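Local coordinates for protein putative Xylose isomerase (Rhodospirillum rubrum, PDB 3QXB) that is a TIM-barrel protein that binds iron(III) and manganese(II) side by side and probably acts as a metal-dependent sugar isomerase, at residues P129-P134 with Q170-L175; A165-Q170 with T204-R209; E178-A183 with W214-F219; S188-A193 with D230-L235. One frame throughout, in Å; residues are numbered along the deposited sequence.

Contact 1: residues P129-P134 with Q170-L175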
loop_
_atom_site.group_PDB
_atom_site.type_symbol
_atom_site.label_atom_id
_atom_site.label_comp_id
_atom_site.label_asym_id
_atom_site.label_seq_id
_atom_site.Cartn_x
_atom_site.Cartn_y
_atom_site.Cartn_z
ATOM N N PRO A 129 -3.038 20.303 13.068
ATOM C CA PRO A 129 -2.825 20.115 14.507
ATOM C C PRO A 129 -2.562 18.708 15.022
ATOM O O PRO A 129 -2.109 18.563 16.155
ATOM C CB PRO A 129 -4.114 20.656 15.136
ATOM C CG PRO A 129 -5.114 20.682 14.078
ATOM C CD PRO A 129 -4.428 20.626 12.733
ATOM N N ALA A 130 -2.784 17.682 14.213
ATOM C CA ALA A 130 -2.752 16.349 14.743
ATOM C C ALA A 130 -2.374 15.381 13.645
ATOM O O ALA A 130 -2.621 15.654 12.471
ATOM C CB ALA A 130 -4.140 15.989 15.368
ATOM N N THR A 131 -1.789 14.261 14.044
ATOM C CA THR A 131 -1.460 13.163 13.126
ATOM C C THR A 131 -1.564 11.857 13.893
ATOM O O THR A 131 -1.612 11.847 15.131
ATOM C CB THR A 131 -0.060 13.314 12.467
ATOM O OG1 THR A 131 0.076 12.405 11.347
ATOM C CG2 THR A 131 1.058 13.074 13.469
ATOM N N GLY A 132 -1.713 10.770 13.156
ATOM C CA GLY A 132 -1.765 9.459 13.756
ATOM C C GLY A 132 -1.582 8.318 12.756
ATOM O O GLY A 132 -1.469 8.537 11.527
HETATM N N MSE A 133 -1.548 7.109 13.292
HETATM C CA MSE A 133 -1.408 5.909 12.510
HETATM C C MSE A 133 -1.671 4.687 13.405
HETATM O O MSE A 133 -1.722 4.821 14.639
HETATM C CB MSE A 133 0.014 5.829 11.919
HETATM C CG MSE A 133 1.134 5.930 12.978
HETATM SE SE MSE A 133 2.973 5.950 12.351
HETATM C CE MSE A 133 3.148 4.076 12.038
ATOM N N PRO A 134 -1.826 3.508 12.791
ATOM C CA PRO A 134 -1.757 2.273 13.571
ATOM C C PRO A 134 -0.396 2.165 14.224
ATOM O O PRO A 134 0.590 2.705 13.728
ATOM C CB PRO A 134 -1.964 1.161 12.535
ATOM C CG PRO A 134 -2.545 1.869 11.307
ATOM C CD PRO A 134 -2.100 3.275 11.362
ATOM N N GLN A 170 6.893 20.964 17.800
ATOM C CA GLN A 170 6.556 21.379 16.440
ATOM C C GLN A 170 5.151 22.052 16.313
ATOM O O GLN A 170 4.753 22.465 15.240
ATOM C CB GLN A 170 6.688 20.171 15.515
ATOM C CG GLN A 170 8.151 19.555 15.498
ATOM C CD GLN A 170 9.245 20.618 15.319
ATOM O OE1 GLN A 170 10.238 20.687 16.056
ATOM N NE2 GLN A 170 9.037 21.453 14.401
ATOM N N GLY A 171 4.426 22.169 17.416
ATOM C CA GLY A 171 3.159 22.905 17.422
ATOM C C GLY A 171 1.930 22.036 17.282
ATOM O O GLY A 171 0.839 22.573 17.271
ATOM N N LEU A 172 2.065 20.700 17.248
ATOM C CA LEU A 172 0.904 19.820 17.161
ATOM C C LEU A 172 0.163 19.773 18.559
ATOM O O LEU A 172 0.755 19.996 19.607
ATOM C CB LEU A 172 1.287 18.406 16.631
ATOM C CG LEU A 172 1.448 18.226 15.090
ATOM C CD1 LEU A 172 2.565 19.074 14.466
ATOM C CD2 LEU A 172 1.725 16.743 14.686
ATOM N N SER A 173 -1.120 19.473 18.537
ATOM C CA SER A 173 -1.949 19.352 19.746
ATOM C C SER A 173 -2.279 17.928 20.142
ATOM O O SER A 173 -2.639 17.701 21.285
ATOM C CB SER A 173 -3.292 20.031 19.498
ATOM O OG SER A 173 -3.077 21.367 19.235
HETATM N N MSE A 174 -2.172 16.983 19.208
HETATM C CA MSE A 174 -2.609 15.607 19.450
HETATM C C MSE A 174 -1.978 14.589 18.514
HETATM O O MSE A 174 -1.646 14.895 17.339
HETATM C CB MSE A 174 -4.149 15.526 19.407
HETATM C CG MSE A 174 -4.737 14.203 19.856
HETATM SE SE MSE A 174 -6.700 14.299 19.972
HETATM C CE MSE A 174 -6.879 15.396 21.532
ATOM N N LEU A 175 -1.767 13.388 19.047
ATOM C CA LEU A 175 -1.402 12.217 18.223
ATOM C C LEU A 175 -2.497 11.150 18.348
ATOM O O LEU A 175 -3.160 11.055 19.410
ATOM C CB LEU A 175 -0.068 11.631 18.635
ATOM C CG LEU A 175 1.165 12.489 18.469
ATOM C CD1 LEU A 175 2.384 11.671 18.988
ATOM C CD2 LEU A 175 1.359 12.998 16.995
#

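Contact 2: residues A165-Q170 with T204-R209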
loop_
_atom_site.group_PDB
_atom_site.type_symbol
_atom_site.label_atom_id
_atom_site.label_comp_id
_atom_site.label_asym_id
_atom_site.label_seq_id
_atom_site.Cartn_x
_atom_site.Cartn_y
_atom_site.Cartn_z
ATOM N N ALA A 165 6.516 14.489 22.703
ATOM C CA ALA A 165 7.316 15.664 23.088
ATOM C C ALA A 165 7.775 16.449 21.858
ATOM O O ALA A 165 7.693 17.681 21.825
ATOM C CB ALA A 165 8.548 15.250 23.935
ATOM N N TYR A 166 8.247 15.715 20.848
ATOM C CA TYR A 166 8.618 16.360 19.586
ATOM C C TYR A 166 7.426 17.053 18.903
ATOM O O TYR A 166 7.551 18.179 18.431
ATOM C CB TYR A 166 9.304 15.361 18.660
ATOM C CG TYR A 166 9.798 15.987 17.377
ATOM C CD1 TYR A 166 10.832 16.904 17.393
ATOM C CD2 TYR A 166 9.255 15.632 16.158
ATOM C CE1 TYR A 166 11.286 17.463 16.249
ATOM C CE2 TYR A 166 9.711 16.178 15.010
ATOM C CZ TYR A 166 10.732 17.087 15.038
ATOM O OH TYR A 166 11.213 17.662 13.857
ATOM N N ALA A 167 6.273 16.394 18.849
ATOM C CA ALA A 167 5.095 16.939 18.212
ATOM C C ALA A 167 4.727 18.236 18.927
ATOM O O ALA A 167 4.480 19.237 18.267
ATOM C CB ALA A 167 3.907 15.948 18.255
ATOM N N LYS A 168 4.733 18.230 20.265
ATOM C CA LYS A 168 4.406 19.458 20.993
ATOM C C LYS A 168 5.365 20.588 20.604
ATOM O O LYS A 168 4.941 21.687 20.371
ATOM C CB LYS A 168 4.446 19.285 22.511
ATOM C CG LYS A 168 3.833 20.600 23.204
ATOM C CD LYS A 168 4.001 20.635 24.683
ATOM C CE LYS A 168 5.434 21.009 25.099
ATOM N NZ LYS A 168 5.638 22.480 25.460
ATOM N N ARG A 169 6.668 20.302 20.531
ATOM C CA ARG A 169 7.612 21.299 20.144
ATOM C C ARG A 169 7.332 21.833 18.723
ATOM O O ARG A 169 7.515 23.016 18.483
ATOM C CB ARG A 169 9.013 20.712 20.194
ATOM C CG ARG A 169 10.096 21.704 20.140
ATOM C CD ARG A 169 11.436 20.952 20.431
ATOM N NE ARG A 169 12.236 20.980 19.224
ATOM C CZ ARG A 169 12.974 19.993 18.734
ATOM N NH1 ARG A 169 13.085 18.773 19.310
ATOM N NH2 ARG A 169 13.612 20.266 17.617
ATOM N N GLN A 170 6.893 20.964 17.800
ATOM C CA GLN A 170 6.556 21.379 16.440
ATOM C C GLN A 170 5.151 22.052 16.313
ATOM O O GLN A 170 4.753 22.465 15.240
ATOM C CB GLN A 170 6.688 20.171 15.515
ATOM C CG GLN A 170 8.151 19.555 15.498
ATOM C CD GLN A 170 9.245 20.618 15.319
ATOM O OE1 GLN A 170 10.238 20.687 16.056
ATOM N NE2 GLN A 170 9.037 21.453 14.401
ATOM N N THR A 204 2.602 11.962 28.458
ATOM C CA THR A 204 2.854 12.542 27.117
ATOM C C THR A 204 2.637 14.052 27.180
ATOM O O THR A 204 1.742 14.534 27.875
ATOM C CB THR A 204 2.001 11.862 26.019
ATOM O OG1 THR A 204 0.609 11.984 26.321
ATOM C CG2 THR A 204 2.353 10.381 25.862
ATOM N N GLU A 205 3.495 14.809 26.488
ATOM C CA GLU A 205 3.438 16.290 26.571
ATOM C C GLU A 205 2.210 16.861 25.860
ATOM O O GLU A 205 1.732 17.922 26.204
ATOM C CB GLU A 205 4.751 16.898 26.048
ATOM C CG GLU A 205 5.887 16.588 26.997
ATOM C CD GLU A 205 7.181 17.293 26.727
ATOM O OE1 GLU A 205 7.199 18.317 26.014
ATOM O OE2 GLU A 205 8.202 16.815 27.285
ATOM N N ILE A 206 1.680 16.106 24.906
ATOM C CA ILE A 206 0.371 16.334 24.334
ATOM C C ILE A 206 -0.400 14.995 24.414
ATOM O O ILE A 206 0.189 13.920 24.501
ATOM C CB ILE A 206 0.443 16.871 22.843
ATOM C CG1 ILE A 206 1.275 15.933 21.983
ATOM C CG2 ILE A 206 0.975 18.331 22.815
ATOM C CD1 ILE A 206 1.153 16.083 20.415
ATOM N N PRO A 207 -1.725 15.055 24.371
ATOM C CA PRO A 207 -2.464 13.800 24.461
ATOM C C PRO A 207 -2.254 12.862 23.279
ATOM O O PRO A 207 -2.133 13.306 22.133
ATOM C CB PRO A 207 -3.915 14.269 24.511
ATOM C CG PRO A 207 -3.861 15.689 23.905
ATOM C CD PRO A 207 -2.608 16.234 24.401
ATOM N N VAL A 208 -2.201 11.573 23.571
ATOM C CA VAL A 208 -2.252 10.521 22.538
ATOM C C VAL A 208 -3.604 9.868 22.742
ATOM O O VAL A 208 -3.967 9.463 23.855
ATOM C CB VAL A 208 -1.074 9.518 22.686
ATOM C CG1 VAL A 208 -1.146 8.349 21.675
ATOM C CG2 VAL A 208 0.256 10.258 22.591
ATOM N N ARG A 209 -4.381 9.803 21.679
ATOM C CA ARG A 209 -5.758 9.336 21.773
ATOM C C ARG A 209 -5.988 8.263 20.718
ATOM O O ARG A 209 -5.130 7.985 19.892
ATOM C CB ARG A 209 -6.722 10.525 21.576
ATOM C CG ARG A 209 -6.707 11.561 22.716
ATOM C CD ARG A 209 -7.350 10.991 23.989
ATOM N NE ARG A 209 -7.229 11.904 25.116
ATOM C CZ ARG A 209 -6.269 11.850 26.040
ATOM N NH1 ARG A 209 -5.273 10.945 25.988
ATOM N NH2 ARG A 209 -6.279 12.738 27.007
HETATM O O HOH W 1 8.258 19.148 23.811
#

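Contact 3: residues E178-A183 with W214-F219. With FE (Fe (III) ion), chain E; MN (manganese (II) ion), chain G.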
loop_
_atom_site.group_PDB
_atom_site.type_symbol
_atom_site.label_atom_id
_atom_site.label_comp_id
_atom_site.label_asym_id
_atom_site.label_seq_id
_atom_site.Cartn_x
_atom_site.Cartn_y
_atom_site.Cartn_z
ATOM N N GLU A 178 -4.501 4.075 15.823
ATOM C CA GLU A 178 -5.668 3.370 15.300
ATOM C C GLU A 178 -5.572 1.894 15.588
ATOM O O GLU A 178 -4.703 1.220 15.008
ATOM C CB GLU A 178 -5.776 3.559 13.760
ATOM C CG GLU A 178 -6.781 2.662 13.104
ATOM C CD GLU A 178 -7.015 2.983 11.629
ATOM O OE1 GLU A 178 -6.110 3.520 10.963
ATOM O OE2 GLU A 178 -8.101 2.651 11.123
ATOM N N PRO A 179 -6.451 1.363 16.455
ATOM C CA PRO A 179 -6.419 -0.068 16.646
ATOM C C PRO A 179 -6.833 -0.852 15.390
ATOM O O PRO A 179 -7.564 -0.337 14.519
ATOM C CB PRO A 179 -7.431 -0.299 17.791
ATOM C CG PRO A 179 -7.411 0.980 18.547
ATOM C CD PRO A 179 -7.325 2.013 17.461
ATOM N N VAL A 180 -6.358 -2.088 15.320
ATOM C CA VAL A 180 -6.485 -2.904 14.130
ATOM C C VAL A 180 -6.955 -4.340 14.432
ATOM O O VAL A 180 -6.647 -4.871 15.516
ATOM C CB VAL A 180 -5.136 -3.005 13.409
ATOM C CG1 VAL A 180 -4.769 -1.647 12.816
ATOM C CG2 VAL A 180 -4.091 -3.473 14.402
ATOM N N PRO A 181 -7.616 -4.988 13.440
ATOM C CA PRO A 181 -8.273 -6.296 13.636
ATOM C C PRO A 181 -7.342 -7.475 13.379
ATOM O O PRO A 181 -7.735 -8.437 12.716
ATOM C CB PRO A 181 -9.416 -6.272 12.594
ATOM C CG PRO A 181 -8.865 -5.466 11.444
ATOM C CD PRO A 181 -7.968 -4.399 12.119
ATOM N N LEU A 182 -6.126 -7.390 13.908
ATOM C CA LEU A 182 -5.119 -8.435 13.791
ATOM C C LEU A 182 -4.612 -8.764 15.186
ATOM O O LEU A 182 -4.235 -7.844 15.899
ATOM C CB LEU A 182 -3.951 -7.930 12.955
ATOM C CG LEU A 182 -4.116 -7.853 11.419
ATOM C CD1 LEU A 182 -5.123 -6.792 11.036
ATOM C CD2 LEU A 182 -2.745 -7.564 10.791
ATOM N N ALA A 183 -4.568 -10.048 15.558
ATOM C CA ALA A 183 -3.951 -10.515 16.831
ATOM C C ALA A 183 -2.405 -10.359 16.809
ATOM O O ALA A 183 -1.771 -10.335 17.868
ATOM C CB ALA A 183 -4.317 -11.972 17.113
ATOM N N TRP A 214 -14.612 1.807 12.404
ATOM C CA TRP A 214 -15.782 0.958 12.648
ATOM C C TRP A 214 -15.584 -0.450 12.038
ATOM O O TRP A 214 -16.024 -1.447 12.603
ATOM C CB TRP A 214 -17.051 1.613 12.083
ATOM C CG TRP A 214 -17.692 2.603 12.989
ATOM C CD1 TRP A 214 -17.195 3.808 13.366
ATOM C CD2 TRP A 214 -18.972 2.476 13.620
ATOM N NE1 TRP A 214 -18.077 4.444 14.193
ATOM C CE2 TRP A 214 -19.180 3.649 14.371
ATOM C CE3 TRP A 214 -19.977 1.497 13.596
ATOM C CZ2 TRP A 214 -20.338 3.865 15.128
ATOM C CZ3 TRP A 214 -21.154 1.712 14.373
ATOM C CH2 TRP A 214 -21.313 2.893 15.108
ATOM N N GLY A 215 -14.876 -0.537 10.927
ATOM C CA GLY A 215 -14.632 -1.827 10.281
ATOM C C GLY A 215 -13.652 -2.708 11.045
ATOM O O GLY A 215 -13.680 -3.934 10.918
ATOM N N HIS A 216 -12.771 -2.088 11.815
ATOM C CA HIS A 216 -11.817 -2.809 12.625
ATOM C C HIS A 216 -12.492 -3.336 13.905
ATOM O O HIS A 216 -12.290 -4.479 14.269
ATOM C CB HIS A 216 -10.687 -1.903 13.012
ATOM C CG HIS A 216 -9.874 -1.415 11.857
ATOM N ND1 HIS A 216 -8.728 -0.673 12.037
ATOM C CD2 HIS A 216 -10.013 -1.587 10.513
ATOM C CE1 HIS A 216 -8.209 -0.387 10.849
ATOM N NE2 HIS A 216 -8.961 -0.944 9.911
ATOM N N ALA A 217 -13.288 -2.507 14.555
ATOM C CA ALA A 217 -14.009 -2.924 15.761
ATOM C C ALA A 217 -15.031 -4.018 15.441
ATOM O O ALA A 217 -15.289 -4.907 16.263
ATOM C CB ALA A 217 -14.709 -1.725 16.414
ATOM N N LEU A 218 -15.631 -3.944 14.260
ATOM C CA LEU A 218 -16.748 -4.852 13.902
ATOM C C LEU A 218 -16.288 -6.120 13.189
ATOM O O LEU A 218 -17.100 -6.890 12.703
ATOM C CB LEU A 218 -17.807 -4.110 13.063
ATOM C CG LEU A 218 -18.519 -2.945 13.789
ATOM C CD1 LEU A 218 -19.626 -2.322 12.929
ATOM C CD2 LEU A 218 -19.090 -3.383 15.087
ATOM N N PHE A 219 -14.980 -6.334 13.119
ATOM C CA PHE A 219 -14.434 -7.541 12.523
ATOM C C PHE A 219 -14.761 -8.795 13.381
ATOM O O PHE A 219 -14.086 -9.070 14.389
ATOM C CB PHE A 219 -12.929 -7.365 12.360
ATOM C CG PHE A 219 -12.256 -8.505 11.664
ATOM C CD1 PHE A 219 -12.468 -8.739 10.321
ATOM C CD2 PHE A 219 -11.387 -9.320 12.338
ATOM C CE1 PHE A 219 -11.860 -9.789 9.696
ATOM C CE2 PHE A 219 -10.766 -10.348 11.696
ATOM C CZ PHE A 219 -11.016 -10.594 10.393
HETATM FE FE FE E . -8.953 3.140 9.181
HETATM MN MN MN G . -8.846 -0.730 7.753
HETATM O O HOH W 2 -7.949 1.386 8.040
HETATM O O HOH W 3 -6.903 3.971 8.632
HETATM O O HOH W 4 -7.040 -1.020 6.149
#

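Contact 4: residues S188-A193 with D230-L235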
loop_
_atom_site.group_PDB
_atom_site.type_symbol
_atom_site.label_atom_id
_atom_site.label_comp_id
_atom_site.label_asym_id
_atom_site.label_seq_id
_atom_site.Cartn_x
_atom_site.Cartn_y
_atom_site.Cartn_z
ATOM N N SER A 188 -5.238 -4.164 19.362
ATOM C CA SER A 188 -6.204 -4.803 18.535
ATOM C C SER A 188 -7.576 -4.677 19.158
ATOM O O SER A 188 -8.472 -4.061 18.587
ATOM C CB SER A 188 -5.801 -6.276 18.382
ATOM O OG SER A 188 -6.734 -6.975 17.567
ATOM N N SER A 189 -7.745 -5.277 20.337
ATOM C CA SER A 189 -9.022 -5.229 21.073
ATOM C C SER A 189 -9.213 -3.914 21.804
ATOM O O SER A 189 -8.266 -3.150 21.996
ATOM C CB SER A 189 -9.091 -6.360 22.100
ATOM O OG SER A 189 -8.042 -6.225 23.045
ATOM N N ALA A 190 -10.445 -3.662 22.214
ATOM C CA ALA A 190 -10.760 -2.532 23.084
ATOM C C ALA A 190 -9.933 -2.601 24.388
ATOM O O ALA A 190 -9.419 -1.570 24.837
ATOM C CB ALA A 190 -12.305 -2.472 23.364
ATOM N N ALA A 191 -9.746 -3.808 24.947
ATOM C CA ALA A 191 -8.856 -3.995 26.107
ATOM C C ALA A 191 -7.389 -3.634 25.845
ATOM O O ALA A 191 -6.749 -3.037 26.699
ATOM C CB ALA A 191 -8.963 -5.439 26.690
ATOM N N ASP A 192 -6.845 -3.990 24.674
ATOM C CA ASP A 192 -5.531 -3.512 24.266
ATOM C C ASP A 192 -5.497 -1.980 24.202
ATOM O O ASP A 192 -4.587 -1.322 24.741
ATOM C CB ASP A 192 -5.146 -4.008 22.872
ATOM C CG ASP A 192 -4.920 -5.513 22.772
ATOM O OD1 ASP A 192 -4.670 -6.199 23.773
ATOM O OD2 ASP A 192 -4.940 -6.003 21.628
ATOM N N ALA A 193 -6.465 -1.404 23.513
ATOM C CA ALA A 193 -6.495 0.052 23.369
ATOM C C ALA A 193 -6.592 0.754 24.742
ATOM O O ALA A 193 -5.894 1.737 24.978
ATOM C CB ALA A 193 -7.617 0.490 22.429
ATOM N N ASP A 230 -20.434 -0.566 21.190
ATOM C CA ASP A 230 -20.756 -0.297 22.604
ATOM C C ASP A 230 -19.661 -0.842 23.518
ATOM O O ASP A 230 -19.384 -0.260 24.563
ATOM C CB ASP A 230 -22.117 -0.879 23.031
ATOM C CG ASP A 230 -23.292 -0.180 22.373
ATOM O OD1 ASP A 230 -23.351 1.076 22.347
ATOM O OD2 ASP A 230 -24.181 -0.898 21.889
ATOM N N HIS A 231 -19.055 -1.962 23.123
ATOM C CA HIS A 231 -17.962 -2.540 23.903
ATOM C C HIS A 231 -16.750 -1.598 23.870
ATOM O O HIS A 231 -16.006 -1.486 24.837
ATOM C CB HIS A 231 -17.603 -3.929 23.353
ATOM C CG HIS A 231 -16.382 -4.529 23.973
ATOM N ND1 HIS A 231 -16.349 -4.949 25.284
ATOM C CD2 HIS A 231 -15.154 -4.793 23.455
ATOM C CE1 HIS A 231 -15.142 -5.416 25.558
ATOM N NE2 HIS A 231 -14.399 -5.337 24.468
ATOM N N TRP A 232 -16.570 -0.906 22.746
ATOM C CA TRP A 232 -15.461 0.043 22.605
ATOM C C TRP A 232 -15.722 1.257 23.508
ATOM O O TRP A 232 -14.819 1.695 24.235
ATOM C CB TRP A 232 -15.220 0.379 21.126
ATOM C CG TRP A 232 -14.355 -0.665 20.512
ATOM C CD1 TRP A 232 -14.743 -1.878 20.051
ATOM C CD2 TRP A 232 -12.925 -0.618 20.374
ATOM N NE1 TRP A 232 -13.648 -2.592 19.623
ATOM C CE2 TRP A 232 -12.521 -1.833 19.810
ATOM C CE3 TRP A 232 -11.953 0.338 20.692
ATOM C CZ2 TRP A 232 -11.195 -2.118 19.527
ATOM C CZ3 TRP A 232 -10.621 0.057 20.424
ATOM C CH2 TRP A 232 -10.254 -1.164 19.849
HETATM N N MSE A 233 -16.947 1.764 23.526
HETATM C CA MSE A 233 -17.265 2.858 24.450
HETATM C C MSE A 233 -17.147 2.425 25.924
HETATM O O MSE A 233 -16.646 3.190 26.753
HETATM C CB MSE A 233 -18.650 3.442 24.171
HETATM C CG MSE A 233 -18.782 4.063 22.772
HETATM SE SE MSE A 233 -17.372 5.284 22.295
HETATM C CE MSE A 233 -18.346 6.960 22.352
ATOM N N ASP A 234 -17.583 1.209 26.250
ATOM C CA ASP A 234 -17.480 0.731 27.638
ATOM C C ASP A 234 -16.039 0.751 28.158
ATOM O O ASP A 234 -15.779 1.163 29.271
ATOM C CB ASP A 234 -18.059 -0.676 27.794
ATOM C CG ASP A 234 -19.575 -0.724 27.575
ATOM O OD1 ASP A 234 -20.245 0.327 27.726
ATOM O OD2 ASP A 234 -20.085 -1.818 27.218
ATOM N N LEU A 235 -15.086 0.336 27.339
ATOM C CA LEU A 235 -13.713 0.233 27.799
ATOM C C LEU A 235 -12.855 1.479 27.456
ATOM O O LEU A 235 -11.861 1.757 28.132
ATOM C CB LEU A 235 -13.086 -1.054 27.234
ATOM C CG LEU A 235 -13.678 -2.395 27.693
ATOM C CD1 LEU A 235 -12.701 -3.482 27.283
ATOM C CD2 LEU A 235 -14.033 -2.474 29.230
HETATM O O HOH W 5 -11.801 -6.270 24.593
#

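Contact 1: residues P129-P134 with Q170-L175
Two neighbouring parallel strands of the barrel wall, 130-133 and 174-177, begin their pairing here, and the contact is mainly backbone to backbone. The carbonyl O of Pro129 takes two donors: Ser173 N at 2.7 Å in a nearly straight bond (N-H...O 163°), and Met174 N, which adds a weak second bond. One step on, Thr131 N gives another weak bond, 3.4 Å long, to Met174 O. The same Met174 O also receives a CA-H...O contact from Ala130 CA at 3.2 Å, and Thr131 O meets Leu175 CA at 3.1 Å in the same manner. This ladder belongs to the eight-stranded parallel barrel of the TIM fold, in which Ala130 stands opposite Met174 and Thr131 opposite Leu175. On the Ala130 face, the methyl CB packs on Met174 CB at 4.1 Å before the selenomethionine chain leads away. On the Thr131 face, CG2 is set between backbone N and carbonyl carbon (chi1 -166° for OG1), where it runs alongside Leu175, 3.5 Å from its CD2, and meets Leu172 CD2 at 3.9 Å. Helices 106-125 and 146-170 cover these side chains, while Thr131 OG1 is hydrogen-bonded to Thr89 and Tyr56. Gly171, with positive phi, ends helix 146-170 in a Schellman motif and turns the chain into the strand.

Contact 2: residues A165-Q170 with T204-R209
Water 1 joins the two segments through the shortest polar bonds of the contact, donating one hydrogen to Ala165 O at 2.5 Å and the other to Glu205 OE1 at 2.6 Å. It thereby ties a helix carbonyl to a carboxylate that makes no direct hydrogen bond to residues 165-170. The Glu205 chain runs extended beyond CG, and its carboxyl group lies against the methyl of Ala165, with OE2 3.7 Å from CB. Lys168 crosses this side chain at about a right angle. Lys168 CE, not its ammonium, comes closest, 3.3 Å from Glu205 OE1; NZ stays 4.5 Å from that same oxygen, so the opposite charges are near each other but form no salt bridge. Next to these polar groups, Ile206 supplies the apolar part with two branches. Ile206 CG2 lies 3.6 Å from Lys168 CB, against the root of the lysine chain. CG1 takes the position between backbone N and carbonyl carbon (chi1 55°), and the nearly straight continuation (chi2 164°) carries Ile206 CD1 to within 3.5 Å of Ala167 CB. An alanine here would remove both branches and would probably open a gap beside Ala167 and leave CB and CG of Lys168 without the branch they pack on. The contact is plain packing in the TIM barrel: the last turns of helix 146-170 sit over the loop leading into strand 208-213, Ala167 also touches Ile120 of helix 106-125 and Leu175 of strand 174-177, and Ile206 reaches Ala164 one turn back along helix 146-170.

Contact 3: residues E178-A183 with W214-F219
Glu178 and His216 lie next to each other at a two-metal site in the TIM barrel, each binding a different ion. Glu178 OE2 binds the iron at 2.2 Å, and His216 NE2 binds the manganese, also at 2.2 Å. Water 2 bridges the two metals. Asp213, His244 and Glu286 complete the protein ligands of the iron, Asp253 and His255 those of the manganese; both sites are also modelled with the other metal. The two side chains cross at about a right angle, yet the carboxylate and imidazole planes are only 20° apart, and Glu178 OE2 lies 3.1 Å from His216 CE1. With CG anti to the backbone N (chi1 169°) and the chain extended beyond it, the Glu178 carboxylate reaches from the start of the loop to the iron.

The second shell fixes the turn of the histidine ring. His216 ND1 donates to Pro179 O at 2.8 Å with an N-H...O angle of 165°; the oxygen lies at the ring edge, close to the ring plane. With ND1 used this way, NE2 is directed at the manganese. Pro181, at the centre of an inverse gamma turn, covers one ring face, its CD placed 3.8 Å from the His216 ring centroid in a CH-pi contact. Val180 CG1 lies more loosely beside His216 ND1. Further out, Glu292 of the second subunit packs against Phe219, whose CD2 meets Pro181 CB at 3.6 Å.

Contact 4: residues S188-A193 with D230-L235
Helices 190-200 and 229-236, two of the outer helices of the TIM barrel, meet where the first begins, at an N-terminal turn fixed by a capping box. Ser189 is the N-cap: its OG accepts from Asp192 N at 3.0 Å. In return, Asp192 OD2 takes two backbone donors, Ser188 N on its anti lone pair and Ser189 N from above the carboxylate plane. Against this turn lies the flat indole of Trp232. Ala190 CB sits over one face, 3.7 Å from the centroid of the five-membered ring of Trp232 and 17° off the normal, a CH-pi contact. Ala190 N stands over the same ring system, 3.2 Å from Trp232 CZ2, while Ser188 O approaches the ring edge near its plane. Ala193 CB reaches the far end of the indole at Trp232 CZ3, 3.6 Å away. Pro179 and Val212 also touch the indole. A serine in place of Trp232 would probably open a gap over Ala190 and Ala193, leaving the helix start without its aromatic cover. On the more exposed side, Leu235 CD1 packs near Ala191 N, and His231 lays its ring beside Ala190 CB. Water 5 lies in the plane of that ring, 2.8 Å from His231 NE2, and accepts from Ala191 N. Apart from this water the join is apolar, and the capping box engages the amides of Ser188, Ser189 and Asp192 within their own segment.

Overall arrangement
Along the chain, contact 1 comes first: it closes a loop made largely of helix 146-170, bringing strand 174-177 beside strand 130-133. Contact 2 starts within that loop and crosses contact 1, sharing Gln170; it returns the approach to strand 208-213 to the end of the helix. Contact 3 opens after contact 1 has closed and crosses contact 2, joining the loop after strand 174-177 to the short helix after strand 208-213 at the metal centre. Contact 4 crosses both contacts 2 and 3, linking two outer helices. Met133 O to Glu178 N connects contacts 1 and 3; Val180 O to Ser188 OG connects contacts 3 and 4.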